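Local coordinates for DNA processing protein DprA (PDB 3UQZ) that helps load the RecA recombinase onto single-stranded DNA during transformation, binding the strand cooperatively and protecting it from nucleases, at residues S14-N18 with Q19-K23; S86-Y89 with D90-L94; N209-I212 with A213-R217. All blocks are in the same frame, centred on the assembly; numbering follows the deposited sequence.

Interaction 1 (S14-N18 with Q19-K23)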
loop_
_atom_site.group_PDB
_atom_site.type_symbol
_atom_site.label_atom_id
_atom_site.label_comp_id
_atom_site.label_asym_id
_atom_site.label_seq_id
_atom_site.Cartn_x
_atom_site.Cartn_y
_atom_site.Cartn_z
ATOM N N SER A 14 -44.996 2.679 13.074
ATOM C CA SER A 14 -45.899 3.816 12.915
ATOM C C SER A 14 -45.334 4.827 11.918
ATOM O O SER A 14 -46.019 5.787 11.565
ATOM C CB SER A 14 -46.163 4.478 14.261
ATOM O OG SER A 14 -46.655 3.549 15.213
ATOM N N GLY A 15 -44.093 4.604 11.477
ATOM C CA GLY A 15 -43.430 5.431 10.480
ATOM C C GLY A 15 -42.262 6.272 10.948
ATOM O O GLY A 15 -41.745 7.075 10.168
ATOM N N LEU A 16 -41.824 6.102 12.204
ATOM C CA LEU A 16 -40.699 6.873 12.731
ATOM C C LEU A 16 -39.369 6.252 12.310
ATOM O O LEU A 16 -39.205 5.029 12.388
ATOM C CB LEU A 16 -40.807 7.002 14.261
ATOM C CG LEU A 16 -41.264 8.364 14.840
ATOM C CD1 LEU A 16 -42.390 8.996 14.025
ATOM C CD2 LEU A 16 -41.654 8.234 16.312
ATOM N N THR A 17 -38.431 7.092 11.827
ATOM C CA THR A 17 -37.095 6.641 11.418
ATOM C C THR A 17 -36.249 6.426 12.666
ATOM O O THR A 17 -36.563 6.969 13.729
ATOM C CB THR A 17 -36.395 7.649 10.487
ATOM O OG1 THR A 17 -36.114 8.842 11.211
ATOM C CG2 THR A 17 -37.178 7.945 9.233
ATOM N N ASN A 18 -35.156 5.665 12.523
ATOM C CA ASN A 18 -34.207 5.398 13.600
ATOM C C ASN A 18 -33.681 6.697 14.213
ATOM O O ASN A 18 -33.614 6.798 15.438
ATOM C CB ASN A 18 -33.062 4.565 13.072
ATOM C CG ASN A 18 -32.208 4.019 14.156
ATOM O OD1 ASN A 18 -32.474 2.936 14.669
ATOM N ND2 ASN A 18 -31.171 4.763 14.536
ATOM N N GLN A 19 -33.320 7.693 13.366
ATOM C CA GLN A 19 -32.856 8.995 13.857
ATOM C C GLN A 19 -33.955 9.691 14.662
ATOM O O GLN A 19 -33.658 10.254 15.719
ATOM C CB GLN A 19 -32.374 9.902 12.715
ATOM C CG GLN A 19 -30.861 10.103 12.668
ATOM C CD GLN A 19 -30.235 10.587 13.961
ATOM O OE1 GLN A 19 -30.811 11.381 14.722
ATOM N NE2 GLN A 19 -29.022 10.129 14.225
ATOM N N GLN A 20 -35.225 9.621 14.182
ATOM C CA GLN A 20 -36.366 10.224 14.876
ATOM C C GLN A 20 -36.582 9.605 16.261
ATOM O O GLN A 20 -36.792 10.354 17.220
ATOM C CB GLN A 20 -37.641 10.167 14.020
ATOM C CG GLN A 20 -37.623 11.165 12.866
ATOM C CD GLN A 20 -38.685 10.920 11.816
ATOM O OE1 GLN A 20 -39.257 9.823 11.684
ATOM N NE2 GLN A 20 -38.932 11.943 11.009
ATOM N N ILE A 21 -36.472 8.252 16.382
ATOM C CA ILE A 21 -36.610 7.539 17.665
ATOM C C ILE A 21 -35.437 7.880 18.601
ATOM O O ILE A 21 -35.640 8.042 19.806
ATOM C CB ILE A 21 -36.855 6.016 17.481
ATOM C CG1 ILE A 21 -38.164 5.775 16.685
ATOM C CG2 ILE A 21 -36.886 5.279 18.838
ATOM C CD1 ILE A 21 -38.189 4.614 15.859
ATOM N N LEU A 22 -34.226 8.048 18.031
ATOM C CA LEU A 22 -33.037 8.456 18.770
ATOM C C LEU A 22 -33.244 9.809 19.456
ATOM O O LEU A 22 -32.893 9.923 20.625
ATOM C CB LEU A 22 -31.795 8.480 17.865
ATOM C CG LEU A 22 -30.831 7.302 18.034
ATOM C CD1 LEU A 22 -29.903 7.188 16.844
ATOM C CD2 LEU A 22 -30.041 7.406 19.351
ATOM N N LYS A 23 -33.855 10.806 18.760
ATOM C CA LYS A 23 -34.185 12.129 19.327
ATOM C C LYS A 23 -35.156 11.969 20.501
ATOM O O LYS A 23 -34.935 12.574 21.552
ATOM C CB LYS A 23 -34.821 13.060 18.275
ATOM C CG LYS A 23 -33.835 13.677 17.306
ATOM C CD LYS A 23 -34.528 14.663 16.382
ATOM C CE LYS A 23 -33.619 15.084 15.254
ATOM N NZ LYS A 23 -33.594 14.097 14.136
HETATM O O HOH W 1 -41.107 9.500 9.842
#
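Gly15 and Gln20 are joined through water 1, which donates to both Gly15 O and Gln20 OE1. Gly15, with its positive phi, is where the chain breaks from helix 5-13, closing it as a Schellman motif. At Leu16 the chain is extended and the side chain is buried: Leu16 CB lies 3.8 Å from Ile21 CG1, while the branch beyond it crosses the Gln20 chain at about a right angle. Leu11 of helix 5-13 touches both Leu16 and Ile21, so the corner packs on the preceding helix.

Thr17 is the N-cap. With chi1 at 67°, Thr17 OG1 sits between the backbone N and the carbonyl carbon, turned towards the first turn of the helix, and accepts from Gln20 N at 3.2 Å. Gln20 answers: its chain, extended beyond CG, reaches back along the turn so that Gln20 OE1 takes Thr17 N at 2.9 Å, the N-H pointing almost straight at it (173°). The two bonds make a capping box. Thr17 O then receives Ile21 N (2.9 Å), the first regular helical bond.

Asn18 O accepts Leu22 N at 2.9 Å, and Asn18 ND2 passes 3.6 Å from Leu22 CD1. The amide points away from the helix, into the 90-93 loop, OD1 to Val93 N and ND2 to Ala91 O and Asp90 OD1.

The bond from Thr17 OG1 supplies an acceptor to an amide in the first turn, where no preceding helical carbonyl can serve, and OE1, held by both Thr17 N and the water, ties the loop to the helix it starts.

Interaction 2 (S86-Y89 with D90-L94)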
loop_
_atom_site.group_PDB
_atom_site.type_symbol
_atom_site.label_atom_id
_atom_site.label_comp_id
_atom_site.label_asym_id
_atom_site.label_seq_id
_atom_site.Cartn_x
_atom_site.Cartn_y
_atom_site.Cartn_z
ATOM N N SER A 86 -22.871 2.636 20.150
ATOM C CA SER A 86 -23.643 3.797 20.601
ATOM C C SER A 86 -23.029 5.124 20.148
ATOM O O SER A 86 -23.752 6.115 20.051
ATOM C CB SER A 86 -23.771 3.791 22.120
ATOM O OG SER A 86 -22.519 4.061 22.724
ATOM N N GLU A 87 -21.704 5.147 19.887
ATOM C CA GLU A 87 -20.945 6.336 19.492
ATOM C C GLU A 87 -21.107 6.756 18.033
ATOM O O GLU A 87 -20.699 7.864 17.677
ATOM C CB GLU A 87 -19.456 6.167 19.810
ATOM C CG GLU A 87 -19.120 6.033 21.282
ATOM C CD GLU A 87 -17.741 5.434 21.467
ATOM O OE1 GLU A 87 -17.444 4.984 22.596
ATOM O OE2 GLU A 87 -16.962 5.402 20.484
ATOM N N ILE A 88 -21.653 5.887 17.179
ATOM C CA ILE A 88 -21.812 6.209 15.761
ATOM C C ILE A 88 -22.998 7.116 15.507
ATOM O O ILE A 88 -23.924 7.191 16.320
ATOM C CB ILE A 88 -21.833 4.959 14.834
ATOM C CG1 ILE A 88 -23.081 4.076 15.064
ATOM C CG2 ILE A 88 -20.542 4.166 14.930
ATOM C CD1 ILE A 88 -23.664 3.477 13.853
ATOM N N TYR A 89 -22.977 7.802 14.368
ATOM C CA TYR A 89 -24.101 8.624 13.961
ATOM C C TYR A 89 -25.192 7.637 13.494
ATOM O O TYR A 89 -24.886 6.681 12.765
ATOM C CB TYR A 89 -23.694 9.591 12.830
ATOM C CG TYR A 89 -24.879 10.258 12.167
ATOM C CD1 TYR A 89 -25.650 11.197 12.852
ATOM C CD2 TYR A 89 -25.266 9.912 10.877
ATOM C CE1 TYR A 89 -26.768 11.781 12.263
ATOM C CE2 TYR A 89 -26.386 10.487 10.280
ATOM C CZ TYR A 89 -27.132 11.424 10.976
ATOM O OH TYR A 89 -28.232 12.005 10.392
ATOM N N ASP A 90 -26.441 7.848 13.943
ATOM C CA ASP A 90 -27.596 7.002 13.607
ATOM C C ASP A 90 -27.440 5.560 14.128
ATOM O O ASP A 90 -27.754 4.599 13.427
ATOM C CB ASP A 90 -27.944 7.078 12.095
ATOM C CG ASP A 90 -29.351 6.655 11.724
ATOM O OD1 ASP A 90 -30.256 6.823 12.555
ATOM O OD2 ASP A 90 -29.546 6.169 10.589
ATOM N N ALA A 91 -26.959 5.418 15.378
ATOM C CA ALA A 91 -26.781 4.123 16.031
ATOM C C ALA A 91 -28.110 3.336 16.031
ATOM O O ALA A 91 -29.154 3.941 16.275
ATOM C CB ALA A 91 -26.294 4.325 17.451
ATOM N N PRO A 92 -28.122 2.024 15.686
ATOM C CA PRO A 92 -29.398 1.274 15.686
ATOM C C PRO A 92 -30.089 1.379 17.031
ATOM O O PRO A 92 -29.481 1.190 18.079
ATOM C CB PRO A 92 -28.992 -0.171 15.360
ATOM C CG PRO A 92 -27.548 -0.227 15.582
ATOM C CD PRO A 92 -26.990 1.145 15.332
ATOM N N VAL A 93 -31.341 1.789 16.993
ATOM C CA VAL A 93 -32.148 1.998 18.188
ATOM C C VAL A 93 -32.666 0.674 18.804
ATOM O O VAL A 93 -32.774 0.564 20.027
ATOM C CB VAL A 93 -33.214 3.071 17.888
ATOM C CG1 VAL A 93 -34.604 2.494 17.646
ATOM C CG2 VAL A 93 -33.205 4.160 18.931
ATOM N N LEU A 94 -32.911 -0.342 17.955
ATOM C CA LEU A 94 -33.389 -1.665 18.351
ATOM C C LEU A 94 -32.781 -2.721 17.416
ATOM O O LEU A 94 -32.779 -2.529 16.201
ATOM C CB LEU A 94 -34.941 -1.704 18.307
ATOM C CG LEU A 94 -35.660 -3.031 18.629
ATOM C CD1 LEU A 94 -35.749 -3.271 20.116
ATOM C CD2 LEU A 94 -37.047 -3.053 18.029
#
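A type II beta turn runs from Ile88 to Ala91, in the loop between helix 83-86 and strand 94-99. Its ends are drawn together without a closing hydrogen bond, Ile88 O standing 3.6 Å from Ala91 N. Tyr89 and Asp90 occupy the corners, and Asp90 has the positive phi (63°) that the third position of such a turn calls for.

On the inner side Ile88 reaches across the turn: Ile88 CG1 is 4.0 Å from Ala91 CB, and CD1 goes on to Pro92 CD at 4.3 Å. Its chi1 of 67° swings CG1 over the backbone, which turns that branch towards Ala91. Arg210 of helix 204-215 packs against both Ile88 and Pro92.

The corner side chains meet on the outer side. Asp90 CB lies over one face of the Tyr89 ring, 4.3 Å from its centroid and offset toward the rim, a CH-pi contact; the carboxylate plane is turned 45° from the ring. That carboxylate is taken up by Asn18 of helix 18-28, and Gln19 of the same helix touches both corner residues.

Interaction 3 (N209-I212 with A213-R217); sequences NRII and AGLCR
The backbone bonds from Asn209 on are those of an alpha helix, Ala213 N to Asn209 O, Gly214 N to Arg210 O and Leu215 N to Ile211 O, all between 2.9 and 3.1 Å. The first of these is the straightest, its N-H...O angle being 172°. At Cys216 the chain has left helical angles, although Cys216 N still reaches back to Ala213 O.

Ile211 and Leu215, one turn apart, lie side by side and point the same way, with Ile211 CG2 4.1 Å from Leu215 CD2. In Ile211 a chi1 of -54° puts CG1 beside the backbone N and so leaves CG2 anti to it, on the side where Leu215 CD2 lies. Leu215 CB lies next to Ile211 O. Both residues touch Leu85 of helix 83-86. Cys216 SG comes 3.3 Å from Ile212 O, and it and Ile212 together press on Ala110 of strand 108-113.

Arg210 leaves by another side. One face of its guanidinium is covered by Ile211 CG1, 4.3 Å above the plane and over its centre. Its nitrogens are spent elsewhere: NE on Ala207 O, NH1 on Asp90 O and NH2 in a salt bridge with Glu193. With three partners its rotation should be well fixed. Gly214 O and Cys216 O both accept from Arg242, which ties down the end of this stretch.

Helix 204-215 connects strands 189-192 and 218-222, which run parallel but are not neighbours in the sheet, and it packs on strands 108-113 and 161-164 in between: a long beta-alpha-beta crossover of the Rossmann fold.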
loop_
_atom_site.group_PDB
_atom_site.type_symbol
_atom_site.label_atom_id
_atom_site.label_comp_id
_atom_site.label_asym_id
_atom_site.label_seq_id
_atom_site.Cartn_x
_atom_site.Cartn_y
_atom_site.Cartn_z
ATOM N N ASN A 209 -24.201 -2.174 6.929
ATOM C CA ASN A 209 -22.757 -1.910 6.942
ATOM C C ASN A 209 -22.303 -0.939 8.028
ATOM O O ASN A 209 -21.201 -1.092 8.566
ATOM C CB ASN A 209 -22.263 -1.459 5.579
ATOM C CG ASN A 209 -22.308 -2.527 4.523
ATOM O OD1 ASN A 209 -22.145 -3.727 4.781
ATOM N ND2 ASN A 209 -22.496 -2.104 3.291
ATOM N N ARG A 210 -23.151 0.052 8.340
ATOM C CA ARG A 210 -22.945 1.061 9.383
ATOM C C ARG A 210 -22.775 0.365 10.758
ATOM O O ARG A 210 -21.904 0.763 11.536
ATOM C CB ARG A 210 -24.115 2.066 9.346
ATOM C CG ARG A 210 -24.701 2.487 10.695
ATOM C CD ARG A 210 -26.036 3.213 10.600
ATOM N NE ARG A 210 -27.081 2.298 10.148
ATOM C CZ ARG A 210 -28.157 1.971 10.853
ATOM N NH1 ARG A 210 -28.368 2.509 12.045
ATOM N NH2 ARG A 210 -29.037 1.114 10.362
ATOM N N ILE A 211 -23.569 -0.715 11.011
ATOM C CA ILE A 211 -23.541 -1.532 12.235
ATOM C C ILE A 211 -22.261 -2.384 12.271
ATOM O O ILE A 211 -21.608 -2.424 13.314
ATOM C CB ILE A 211 -24.834 -2.390 12.399
ATOM C CG1 ILE A 211 -26.098 -1.514 12.337
ATOM C CG2 ILE A 211 -24.794 -3.237 13.696
ATOM C CD1 ILE A 211 -27.407 -2.270 12.074
ATOM N N ILE A 212 -21.903 -3.058 11.137
ATOM C CA ILE A 212 -20.680 -3.866 11.013
ATOM C C ILE A 212 -19.470 -3.025 11.441
ATOM O O ILE A 212 -18.716 -3.451 12.317
ATOM C CB ILE A 212 -20.493 -4.453 9.580
ATOM C CG1 ILE A 212 -21.599 -5.476 9.221
ATOM C CG2 ILE A 212 -19.089 -5.079 9.409
ATOM C CD1 ILE A 212 -21.615 -5.900 7.803
ATOM N N ALA A 213 -19.318 -1.822 10.854
ATOM C CA ALA A 213 -18.228 -0.903 11.166
ATOM C C ALA A 213 -18.330 -0.373 12.599
ATOM O O ALA A 213 -17.350 -0.451 13.331
ATOM C CB ALA A 213 -18.214 0.247 10.173
ATOM N N GLY A 214 -19.519 0.096 12.991
ATOM C CA GLY A 214 -19.807 0.659 14.311
ATOM C C GLY A 214 -19.518 -0.235 15.502
ATOM O O GLY A 214 -19.088 0.243 16.554
ATOM N N LEU A 215 -19.749 -1.542 15.337
ATOM C CA LEU A 215 -19.511 -2.572 16.344
ATOM C C LEU A 215 -18.015 -2.733 16.684
ATOM O O LEU A 215 -17.691 -3.135 17.795
ATOM C CB LEU A 215 -20.029 -3.901 15.771
ATOM C CG LEU A 215 -21.040 -4.768 16.538
ATOM C CD1 LEU A 215 -21.858 -3.994 17.546
ATOM C CD2 LEU A 215 -21.946 -5.506 15.569
ATOM N N CYS A 216 -17.115 -2.441 15.726
ATOM C CA CYS A 216 -15.672 -2.692 15.832
ATOM C C CYS A 216 -14.742 -1.482 15.904
ATOM O O CYS A 216 -15.081 -0.394 15.441
ATOM C CB CYS A 216 -15.238 -3.652 14.728
ATOM S SG CYS A 216 -16.507 -4.852 14.259
ATOM N N ARG A 217 -13.530 -1.709 16.449
ATOM C CA ARG A 217 -12.469 -0.697 16.581
ATOM C C ARG A 217 -11.592 -0.622 15.311
ATOM O O ARG A 217 -10.843 0.344 15.139
ATOM C CB ARG A 217 -11.602 -0.966 17.826
ATOM C CG ARG A 217 -12.380 -1.044 19.139
ATOM C CD ARG A 217 -12.537 0.303 19.806
ATOM N NE ARG A 217 -11.751 0.389 21.038
ATOM C CZ ARG A 217 -12.194 0.054 22.249
ATOM N NH1 ARG A 217 -13.425 -0.414 22.410
ATOM N NH2 ARG A 217 -11.404 0.183 23.308
#

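In the fold
Interaction 3 is the buried one, its centre about 5 Å from the chain's centre, and relies on helical bonds and aliphatic packing against the sheet. Interaction 1, in the sterile alpha motif domain with its centre about 18 Å from the chain's centre, is partly buried and mainly polar, with a water taking part. Interaction 2 stands between them and touches both. Interaction 1 reaches it through the Asn18 amide, interaction 3 through Arg210 and the apolar packing of Ile88 on Gly214. Interactions 1 and 3 do not touch, so the turn at 86-94 joins the N-terminal helices to the Rossmann-fold helix 204-215.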